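Local coordinates for histone-lysine N-methyltransferase, H3 lysine-9 specific SUVH4 (Arabidopsis thaliana, PDB 4QEO), which catalyses lysine methylation of the histone H3 tail using S-adenosyl-L-methionine and binds methylated DNA, coupling DNA methylation to epigenetic transcriptional repression, at residues I278-V283 with I385-R390; G239-D244 with P264-S269; F21-L26 with L324-D329. All coordinates share one frame; numbering follows the deposited sequence.

Contact 1: I278-V283 with I385-R390; sequences IIEPNV and IGVVRR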
loop_
_atom_site.group_PDB
_atom_site.type_symbol
_atom_site.label_atom_id
_atom_site.label_comp_id
_atom_site.label_asym_id
_atom_site.label_seq_id
_atom_site.Cartn_x
_atom_site.Cartn_y
_atom_site.Cartn_z
ATOM N N ILE A 278 12.884 5.972 -26.282
ATOM C CA ILE A 278 13.587 6.135 -27.548
ATOM C C ILE A 278 13.184 4.961 -28.435
ATOM O O ILE A 278 13.205 3.817 -27.999
ATOM C CB ILE A 278 15.112 6.126 -27.366
ATOM C CG1 ILE A 278 15.561 7.324 -26.525
ATOM C CG2 ILE A 278 15.804 6.122 -28.726
ATOM C CD1 ILE A 278 17.037 7.278 -26.163
ATOM N N ILE A 279 12.795 5.234 -29.670
ATOM C CA ILE A 279 12.347 4.148 -30.531
ATOM C C ILE A 279 13.376 3.825 -31.613
ATOM O O ILE A 279 13.755 4.697 -32.387
ATOM C CB ILE A 279 10.971 4.466 -31.136
ATOM C CG1 ILE A 279 9.943 4.596 -30.004
ATOM C CG2 ILE A 279 10.564 3.397 -32.128
ATOM C CD1 ILE A 279 8.532 4.759 -30.476
ATOM N N GLU A 280 13.836 2.574 -31.648
ATOM C CA GLU A 280 14.843 2.165 -32.627
ATOM C C GLU A 280 14.322 2.249 -34.056
ATOM O O GLU A 280 13.118 2.134 -34.279
ATOM C CB GLU A 280 15.358 0.744 -32.329
ATOM C CG GLU A 280 16.442 0.706 -31.279
ATOM C CD GLU A 280 17.583 1.672 -31.572
ATOM O OE1 GLU A 280 18.349 1.417 -32.525
ATOM O OE2 GLU A 280 17.711 2.687 -30.850
ATOM N N PRO A 281 15.235 2.475 -35.021
ATOM C CA PRO A 281 14.950 2.562 -36.460
ATOM C C PRO A 281 14.039 1.456 -37.006
ATOM O O PRO A 281 13.138 1.745 -37.788
ATOM C CB PRO A 281 16.341 2.433 -37.093
ATOM C CG PRO A 281 17.319 2.859 -36.024
ATOM C CD PRO A 281 16.592 2.964 -34.713
ATOM N N ASN A 282 14.277 0.217 -36.598
ATOM C CA ASN A 282 13.574 -0.933 -37.162
ATOM C C ASN A 282 12.270 -1.237 -36.433
ATOM O O ASN A 282 11.533 -2.154 -36.796
ATOM C CB ASN A 282 14.491 -2.162 -37.163
ATOM C CG ASN A 282 15.414 -2.201 -35.959
ATOM O OD1 ASN A 282 15.350 -1.333 -35.084
ATOM N ND2 ASN A 282 16.280 -3.208 -35.907
ATOM N N VAL A 283 12.002 -0.474 -35.383
ATOM C CA VAL A 283 10.723 -0.558 -34.704
ATOM C C VAL A 283 9.762 0.412 -35.371
ATOM O O VAL A 283 10.120 1.550 -35.666
ATOM C CB VAL A 283 10.856 -0.264 -33.197
ATOM C CG1 VAL A 283 9.487 -0.137 -32.558
ATOM C CG2 VAL A 283 11.654 -1.371 -32.533
ATOM N N ILE A 385 10.725 3.122 -18.751
ATOM C CA ILE A 385 11.332 3.830 -19.884
ATOM C C ILE A 385 12.715 3.273 -20.261
ATOM O O ILE A 385 13.532 2.948 -19.396
ATOM C CB ILE A 385 11.455 5.345 -19.574
ATOM C CG1 ILE A 385 10.076 5.953 -19.278
ATOM C CG2 ILE A 385 12.135 6.097 -20.725
ATOM C CD1 ILE A 385 9.142 5.985 -20.470
ATOM N N GLY A 386 12.967 3.170 -21.561
ATOM C CA GLY A 386 14.233 2.687 -22.091
ATOM C C GLY A 386 14.199 2.824 -23.606
ATOM O O GLY A 386 13.400 3.608 -24.134
ATOM N N VAL A 387 15.045 2.070 -24.307
ATOM C CA VAL A 387 15.024 2.058 -25.768
ATOM C C VAL A 387 14.136 0.931 -26.273
ATOM O O VAL A 387 14.429 -0.236 -26.040
ATOM C CB VAL A 387 16.428 1.852 -26.370
ATOM C CG1 VAL A 387 16.351 1.837 -27.904
ATOM C CG2 VAL A 387 17.370 2.934 -25.908
ATOM N N VAL A 388 13.057 1.274 -26.969
ATOM C CA VAL A 388 12.169 0.255 -27.522
ATOM C C VAL A 388 12.819 -0.435 -28.718
ATOM O O VAL A 388 13.065 0.197 -29.746
ATOM C CB VAL A 388 10.832 0.842 -27.974
ATOM C CG1 VAL A 388 9.958 -0.255 -28.560
ATOM C CG2 VAL A 388 10.127 1.526 -26.807
ATOM N N ARG A 389 13.096 -1.727 -28.571
ATOM C CA ARG A 389 13.753 -2.515 -29.610
ATOM C C ARG A 389 12.874 -3.694 -30.019
ATOM O O ARG A 389 11.955 -4.094 -29.291
ATOM C CB ARG A 389 15.110 -3.048 -29.124
ATOM C CG ARG A 389 16.040 -2.010 -28.497
ATOM C CD ARG A 389 17.479 -2.532 -28.380
ATOM N NE ARG A 389 18.370 -1.562 -27.743
ATOM C CZ ARG A 389 19.043 -0.612 -28.390
ATOM N NH1 ARG A 389 18.942 -0.496 -29.707
ATOM N NH2 ARG A 389 19.825 0.226 -27.719
ATOM N N ARG A 390 13.153 -4.238 -31.196
ATOM C CA ARG A 390 12.569 -5.510 -31.598
ATOM C C ARG A 390 13.233 -6.602 -30.773
ATOM O O ARG A 390 14.451 -6.586 -30.578
ATOM C CB ARG A 390 12.797 -5.756 -33.088
ATOM C CG ARG A 390 11.529 -5.840 -33.918
ATOM C CD ARG A 390 11.802 -5.410 -35.354
ATOM N NE ARG A 390 13.180 -5.678 -35.760
ATOM C CZ ARG A 390 13.555 -6.700 -36.523
ATOM N NH1 ARG A 390 12.651 -7.559 -36.978
ATOM N NH2 ARG A 390 14.834 -6.860 -36.839
HETATM O O HOH W 1 15.309 -3.068 -32.787
#

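Contact 2: G239-D244 with P264-S269; sequences GLVCED and PVSPTS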
loop_
_atom_site.group_PDB
_atom_site.type_symbol
_atom_site.label_atom_id
_atom_site.label_comp_id
_atom_site.label_asym_id
_atom_site.label_seq_id
_atom_site.Cartn_x
_atom_site.Cartn_y
_atom_site.Cartn_z
ATOM N N GLY A 239 26.077 7.604 3.134
ATOM C CA GLY A 239 26.364 6.656 2.068
ATOM C C GLY A 239 25.978 7.180 0.698
ATOM O O GLY A 239 25.950 6.431 -0.283
ATOM N N LEU A 240 25.680 8.475 0.641
ATOM C CA LEU A 240 25.299 9.150 -0.596
ATOM C C LEU A 240 26.364 8.969 -1.665
ATOM O O LEU A 240 27.550 9.180 -1.419
ATOM C CB LEU A 240 25.078 10.639 -0.327
ATOM C CG LEU A 240 24.153 11.436 -1.246
ATOM C CD1 LEU A 240 24.957 12.218 -2.271
ATOM C CD2 LEU A 240 23.128 10.524 -1.922
ATOM N N VAL A 241 25.933 8.575 -2.854
ATOM C CA VAL A 241 26.849 8.321 -3.948
ATOM C C VAL A 241 26.527 9.263 -5.104
ATOM O O VAL A 241 27.406 9.678 -5.860
ATOM C CB VAL A 241 26.765 6.848 -4.387
ATOM C CG1 VAL A 241 27.497 6.637 -5.680
ATOM C CG2 VAL A 241 27.342 5.947 -3.307
ATOM N N CYS A 242 25.256 9.621 -5.211
ATOM C CA CYS A 242 24.789 10.501 -6.268
ATOM C C CYS A 242 23.653 11.352 -5.722
ATOM O O CYS A 242 22.678 10.824 -5.200
ATOM C CB CYS A 242 24.313 9.675 -7.467
ATOM S SG CYS A 242 23.680 10.628 -8.865
ATOM N N GLU A 243 23.784 12.669 -5.843
ATOM C CA GLU A 243 22.789 13.602 -5.323
ATOM C C GLU A 243 21.423 13.438 -6.019
ATOM O O GLU A 243 20.389 13.821 -5.467
ATOM C CB GLU A 243 23.307 15.042 -5.460
ATOM C CG GLU A 243 22.751 16.031 -4.438
ATOM C CD GLU A 243 23.799 16.520 -3.443
ATOM O OE1 GLU A 243 25.010 16.319 -3.687
ATOM O OE2 GLU A 243 23.406 17.109 -2.413
ATOM N N ASP A 244 21.428 12.845 -7.216
ATOM C CA ASP A 244 20.218 12.691 -8.031
ATOM C C ASP A 244 20.515 11.895 -9.299
ATOM O O ASP A 244 21.124 12.421 -10.222
ATOM C CB ASP A 244 19.674 14.065 -8.426
ATOM C CG ASP A 244 18.451 13.981 -9.331
ATOM O OD1 ASP A 244 17.879 12.884 -9.503
ATOM O OD2 ASP A 244 18.045 15.034 -9.865
ATOM N N PRO A 264 32.364 2.853 -3.642
ATOM C CA PRO A 264 31.071 3.446 -3.977
ATOM C C PRO A 264 30.902 4.099 -5.352
ATOM O O PRO A 264 30.790 5.315 -5.449
ATOM C CB PRO A 264 30.922 4.514 -2.907
ATOM C CG PRO A 264 32.315 4.953 -2.654
ATOM C CD PRO A 264 33.189 3.752 -2.826
ATOM N N VAL A 265 30.831 3.295 -6.397
ATOM C CA VAL A 265 30.462 3.794 -7.707
ATOM C C VAL A 265 28.973 4.063 -7.672
ATOM O O VAL A 265 28.292 3.596 -6.774
ATOM C CB VAL A 265 30.818 2.809 -8.817
ATOM C CG1 VAL A 265 31.910 1.874 -8.344
ATOM C CG2 VAL A 265 29.603 2.041 -9.260
ATOM N N SER A 266 28.488 4.867 -8.604
ATOM C CA SER A 266 27.099 5.240 -8.630
ATOM C C SER A 266 26.422 4.491 -9.756
ATOM O O SER A 266 27.053 4.134 -10.713
ATOM C CB SER A 266 26.980 6.734 -8.811
ATOM O OG SER A 266 25.798 7.049 -9.470
ATOM N N PRO A 267 25.140 4.219 -9.599
ATOM C CA PRO A 267 24.352 3.407 -10.527
ATOM C C PRO A 267 24.279 4.026 -11.922
ATOM O O PRO A 267 24.003 3.315 -12.890
ATOM C CB PRO A 267 22.964 3.393 -9.879
ATOM C CG PRO A 267 22.948 4.574 -8.966
ATOM C CD PRO A 267 24.338 4.663 -8.446
ATOM N N THR A 268 24.535 5.330 -12.012
ATOM C CA THR A 268 24.458 6.056 -13.279
ATOM C C THR A 268 25.605 5.731 -14.238
ATOM O O THR A 268 25.470 5.902 -15.442
ATOM C CB THR A 268 24.424 7.583 -13.052
ATOM O OG1 THR A 268 25.470 7.946 -12.142
ATOM C CG2 THR A 268 23.071 8.021 -12.477
ATOM N N SER A 269 26.731 5.270 -13.705
ATOM C CA SER A 269 27.887 4.932 -14.535
ATOM C C SER A 269 27.538 3.906 -15.613
ATOM O O SER A 269 27.066 2.816 -15.308
ATOM C CB SER A 269 29.039 4.405 -13.675
ATOM O OG SER A 269 29.315 5.273 -12.588
#

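Contact 3: F21-L26 with L324-D329; sequences FNKQYL and LIESRD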
loop_
_atom_site.group_PDB
_atom_site.type_symbol
_atom_site.label_atom_id
_atom_site.label_comp_id
_atom_site.label_asym_id
_atom_site.label_seq_id
_atom_site.Cartn_x
_atom_site.Cartn_y
_atom_site.Cartn_z
ATOM N N PHE A 21 -10.504 -4.520 -0.235
ATOM C CA PHE A 21 -11.057 -3.321 0.397
ATOM C C PHE A 21 -10.666 -2.039 -0.352
ATOM O O PHE A 21 -11.491 -1.150 -0.532
ATOM C CB PHE A 21 -10.645 -3.193 1.864
ATOM C CG PHE A 21 -10.985 -1.857 2.452
ATOM C CD1 PHE A 21 -12.303 -1.524 2.730
ATOM C CD2 PHE A 21 -9.992 -0.917 2.698
ATOM C CE1 PHE A 21 -12.624 -0.285 3.263
ATOM C CE2 PHE A 21 -10.309 0.336 3.225
ATOM C CZ PHE A 21 -11.622 0.650 3.508
ATOM N N ASN A 22 -9.404 -1.932 -0.764
ATOM C CA ASN A 22 -8.984 -0.759 -1.538
ATOM C C ASN A 22 -9.817 -0.598 -2.800
ATOM O O ASN A 22 -10.191 0.517 -3.190
ATOM C CB ASN A 22 -7.509 -0.848 -1.935
ATOM C CG ASN A 22 -7.057 0.369 -2.730
ATOM O OD1 ASN A 22 -6.914 1.461 -2.179
ATOM N ND2 ASN A 22 -6.847 0.191 -4.029
ATOM N N LYS A 23 -10.097 -1.723 -3.447
ATOM C CA LYS A 23 -10.889 -1.686 -4.667
ATOM C C LYS A 23 -12.290 -1.156 -4.375
ATOM O O LYS A 23 -12.775 -0.233 -5.056
ATOM C CB LYS A 23 -10.941 -3.066 -5.324
ATOM C CG LYS A 23 -11.777 -3.137 -6.617
ATOM C CD LYS A 23 -11.845 -4.586 -7.082
ATOM C CE LYS A 23 -13.207 -4.958 -7.624
ATOM N NZ LYS A 23 -13.236 -4.822 -9.094
ATOM N N GLN A 24 -12.937 -1.718 -3.355
ATOM C CA GLN A 24 -14.276 -1.241 -3.003
ATOM C C GLN A 24 -14.297 0.240 -2.604
ATOM O O GLN A 24 -15.180 0.999 -3.000
ATOM C CB GLN A 24 -14.878 -2.105 -1.891
ATOM C CG GLN A 24 -15.089 -3.548 -2.293
ATOM C CD GLN A 24 -16.231 -3.714 -3.288
ATOM O OE1 GLN A 24 -16.920 -2.753 -3.635
ATOM N NE2 GLN A 24 -16.443 -4.941 -3.736
ATOM N N TYR A 25 -13.318 0.637 -1.803
ATOM C CA TYR A 25 -13.164 2.021 -1.399
ATOM C C TYR A 25 -13.071 2.955 -2.597
ATOM O O TYR A 25 -13.794 3.938 -2.669
ATOM C CB TYR A 25 -11.907 2.163 -0.551
ATOM C CG TYR A 25 -11.450 3.575 -0.287
ATOM C CD1 TYR A 25 -12.229 4.458 0.441
ATOM C CD2 TYR A 25 -10.193 4.004 -0.712
ATOM C CE1 TYR A 25 -11.786 5.746 0.723
ATOM C CE2 TYR A 25 -9.738 5.288 -0.436
ATOM C CZ TYR A 25 -10.540 6.157 0.268
ATOM O OH TYR A 25 -10.083 7.432 0.532
ATOM N N LEU A 26 -12.165 2.663 -3.525
ATOM C CA LEU A 26 -11.999 3.556 -4.665
ATOM C C LEU A 26 -13.258 3.582 -5.542
ATOM O O LEU A 26 -13.607 4.628 -6.098
ATOM C CB LEU A 26 -10.749 3.204 -5.469
ATOM C CG LEU A 26 -9.441 3.394 -4.699
ATOM C CD1 LEU A 26 -8.250 2.868 -5.508
ATOM C CD2 LEU A 26 -9.237 4.852 -4.331
ATOM N N LEU A 324 -5.456 4.435 -9.842
ATOM C CA LEU A 324 -6.066 3.389 -10.649
ATOM C C LEU A 324 -6.978 2.588 -9.749
ATOM O O LEU A 324 -6.564 2.148 -8.674
ATOM C CB LEU A 324 -4.994 2.479 -11.241
ATOM C CG LEU A 324 -5.477 1.337 -12.131
ATOM C CD1 LEU A 324 -6.145 1.893 -13.402
ATOM C CD2 LEU A 324 -4.296 0.454 -12.485
ATOM N N ILE A 325 -8.219 2.402 -10.172
ATOM C CA ILE A 325 -9.188 1.693 -9.346
ATOM C C ILE A 325 -8.858 0.204 -9.243
ATOM O O ILE A 325 -8.911 -0.374 -8.160
ATOM C CB ILE A 325 -10.633 1.918 -9.853
ATOM C CG1 ILE A 325 -11.031 3.385 -9.658
ATOM C CG2 ILE A 325 -11.614 1.010 -9.127
ATOM C CD1 ILE A 325 -12.247 3.808 -10.427
ATOM N N GLU A 326 -8.525 -0.406 -10.373
ATOM C CA GLU A 326 -8.177 -1.822 -10.413
ATOM C C GLU A 326 -7.426 -2.163 -11.701
ATOM O O GLU A 326 -7.526 -1.461 -12.706
ATOM C CB GLU A 326 -9.438 -2.680 -10.321
ATOM C CG GLU A 326 -10.382 -2.483 -11.501
ATOM C CD GLU A 326 -11.704 -3.207 -11.330
ATOM O OE1 GLU A 326 -11.684 -4.432 -11.073
ATOM O OE2 GLU A 326 -12.760 -2.544 -11.444
ATOM N N SER A 327 -6.685 -3.261 -11.654
ATOM C CA SER A 327 -5.899 -3.716 -12.776
ATOM C C SER A 327 -6.815 -4.129 -13.914
ATOM O O SER A 327 -7.944 -4.571 -13.687
ATOM C CB SER A 327 -5.026 -4.894 -12.355
ATOM O OG SER A 327 -4.154 -5.267 -13.404
ATOM N N ARG A 328 -6.318 -3.958 -15.132
ATOM C CA ARG A 328 -7.044 -4.304 -16.353
ATOM C C ARG A 328 -6.080 -4.902 -17.357
ATOM O O ARG A 328 -4.864 -4.771 -17.204
ATOM C CB ARG A 328 -7.653 -3.052 -16.987
ATOM C CG ARG A 328 -8.525 -2.239 -16.060
ATOM C CD ARG A 328 -9.742 -1.743 -16.790
ATOM N NE ARG A 328 -10.500 -0.784 -15.998
ATOM C CZ ARG A 328 -11.550 -0.114 -16.460
ATOM N NH1 ARG A 328 -11.959 -0.302 -17.706
ATOM N NH2 ARG A 328 -12.191 0.745 -15.677
ATOM N N ASP A 329 -6.623 -5.526 -18.401
ATOM C CA ASP A 329 -5.820 -5.963 -19.536
ATOM C C ASP A 329 -5.096 -4.760 -20.121
ATOM O O ASP A 329 -3.895 -4.816 -20.400
ATOM C CB ASP A 329 -6.693 -6.618 -20.610
ATOM C CG ASP A 329 -7.037 -8.056 -20.282
ATOM O OD1 ASP A 329 -6.407 -8.621 -19.363
ATOM O OD2 ASP A 329 -7.931 -8.624 -20.948
#

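Contact 1: I278-V283 with I385-R390
A two-residue parallel ladder opens this contact: strand 278-279, from the pre-SET region, lies along strand 387-390 of the SET domain, pairing Ile278 with Val387 and Ile279 with Val388. Ile278 uses both its backbone polar groups. Ile278 N donates to Gly386 O at 3.2 Å, and Ile278 O accepts from Val388 N at 2.7 Å, almost along the C=O axis. Two residues on, Glu280 N donates to Val388 O at 3.1 Å. Strand 278-279 is thereby an outermost strand of a mixed sheet that continues from 387-390 into 445-448 of the SET fold. Beyond the ladder the chain folds into a type I turn, Glu280 to Val283, which brings Val283 back so that its CG1 meets Val388 CG1 at 4.0 Å. Glu280 bends at chi2 (-51°) and lies alongside Arg389, both pointing the same way. The carboxylate and guanidinium planes are 45° apart, and Glu280 OE1 makes a long salt bridge of 3.5 Å to Arg389 NH1. Val387 CG1 sits over one face of that guanidinium, whose NE pairs with Asp448. At the turn, a water donates to Asn282 OD1 and accepts from Arg390 N, while the Arg390 guanidinium forms a salt bridge with Asp393.

Contact 2: G239-D244 with P264-S269
From its CB, Val241 sends two methyls into the loop 264-269. Val241 CG1, anti to the backbone N (chi1 169°), lies against the backbone there, 3.3 Å from Val265 O, and also packs on Ser266. Val241 CG2, anti to the carbonyl carbon, meets Pro264 CB at 3.9 Å, the two side chains crossing at about a right angle. Val265 O is buried under this contact and has no polar partner in the model. Next along the strand, Cys242 CB approaches Ser266 OG at 3.6 Å. Cys242 SG, anti to the backbone N, accepts from Asp244 N of its own segment at 3.6 Å. Ser266 OG and Thr268 OG1 share a hydrogen bond of 2.8 Å inside a type I turn, Ser266 to Ser269. Ser266 O closes the turn by accepting from both the N and the OG of Ser269. Val265 lies about 5 Å, side chain to side chain, from Trp367, which by similarity binds the cofactor. Val241 and Cys242 both face Ala256, a classic beta bulge, in 240-242, an outermost strand of a mixed sheet. The chain after its antiparallel partner 256-257 leads to loop 264-269, whose Pro267 rests on Ala256.

Contact 3: F21-L26 with L324-D329
Lys23 leaves the helix with CG anti to the backbone N (chi1 179°), then bends at chi3 and again at chi4 (95°), which carries its ammonium to the loop 324-329. Glu326 comes to meet it from the other side: its CG takes the crowded position between backbone N and carbonyl carbon (chi1 63°), and beyond CG the chain runs extended. The two side chains cross obliquely and join at their tips in a salt bridge, Lys23 NZ donating to Glu326 OE1 at a very short 2.5 Å. NZ approaches from above the carboxylate plane, and Glu326 OE2 is farther from Lys23 NZ, at 3.3 Å. Beside the charged pair Leu26, one helical turn on from Lys23 and buried, packs against the loop: Leu26 CB meets Ile325 CG1 at 4.2 Å, and its CD1 lies against the Leu324 carbonyl. Helix 10-30 thus packs on the loop through aliphatic carbons of Leu26 and Ile325 and through the Lys23-Glu326 salt bridge. Farther along the loop, Ser327 and Asp329 pack on the bound peptide. Leu26 also touches Leu319, and on the far side of the loop Leu324 packs on Phe468 and Gln470. The loop links strand 323-324 to 331-332, the latter parallel to 467-473 of the SET domain. Phe21 instead lies against helices 36-46 and 72-78, so that helix 10-30 sits between those two helices on one hand and the pre-SET loop 324-329 on the other.

How the contacts relate
Contact 3 is the most buried of the three and lies nearest the centre of the chain; contact 1 is partly buried, and contact 2 is on the surface. Contact 1 adds a long salt bridge to backbone pairing of two strands, contact 2 is side-chain packing of a loop on an edge strand, and contact 3 joins helix to loop by aliphatic packing and a short salt bridge, with no backbone pairing. Contacts 1 and 3 both tie pre-SET chain to a distant part of the sequence, the SET domain in one case and the N-terminal helix in the other, whereas contact 2 is local. None touches another, and contact 2 is nested in the loop closed by contact 3.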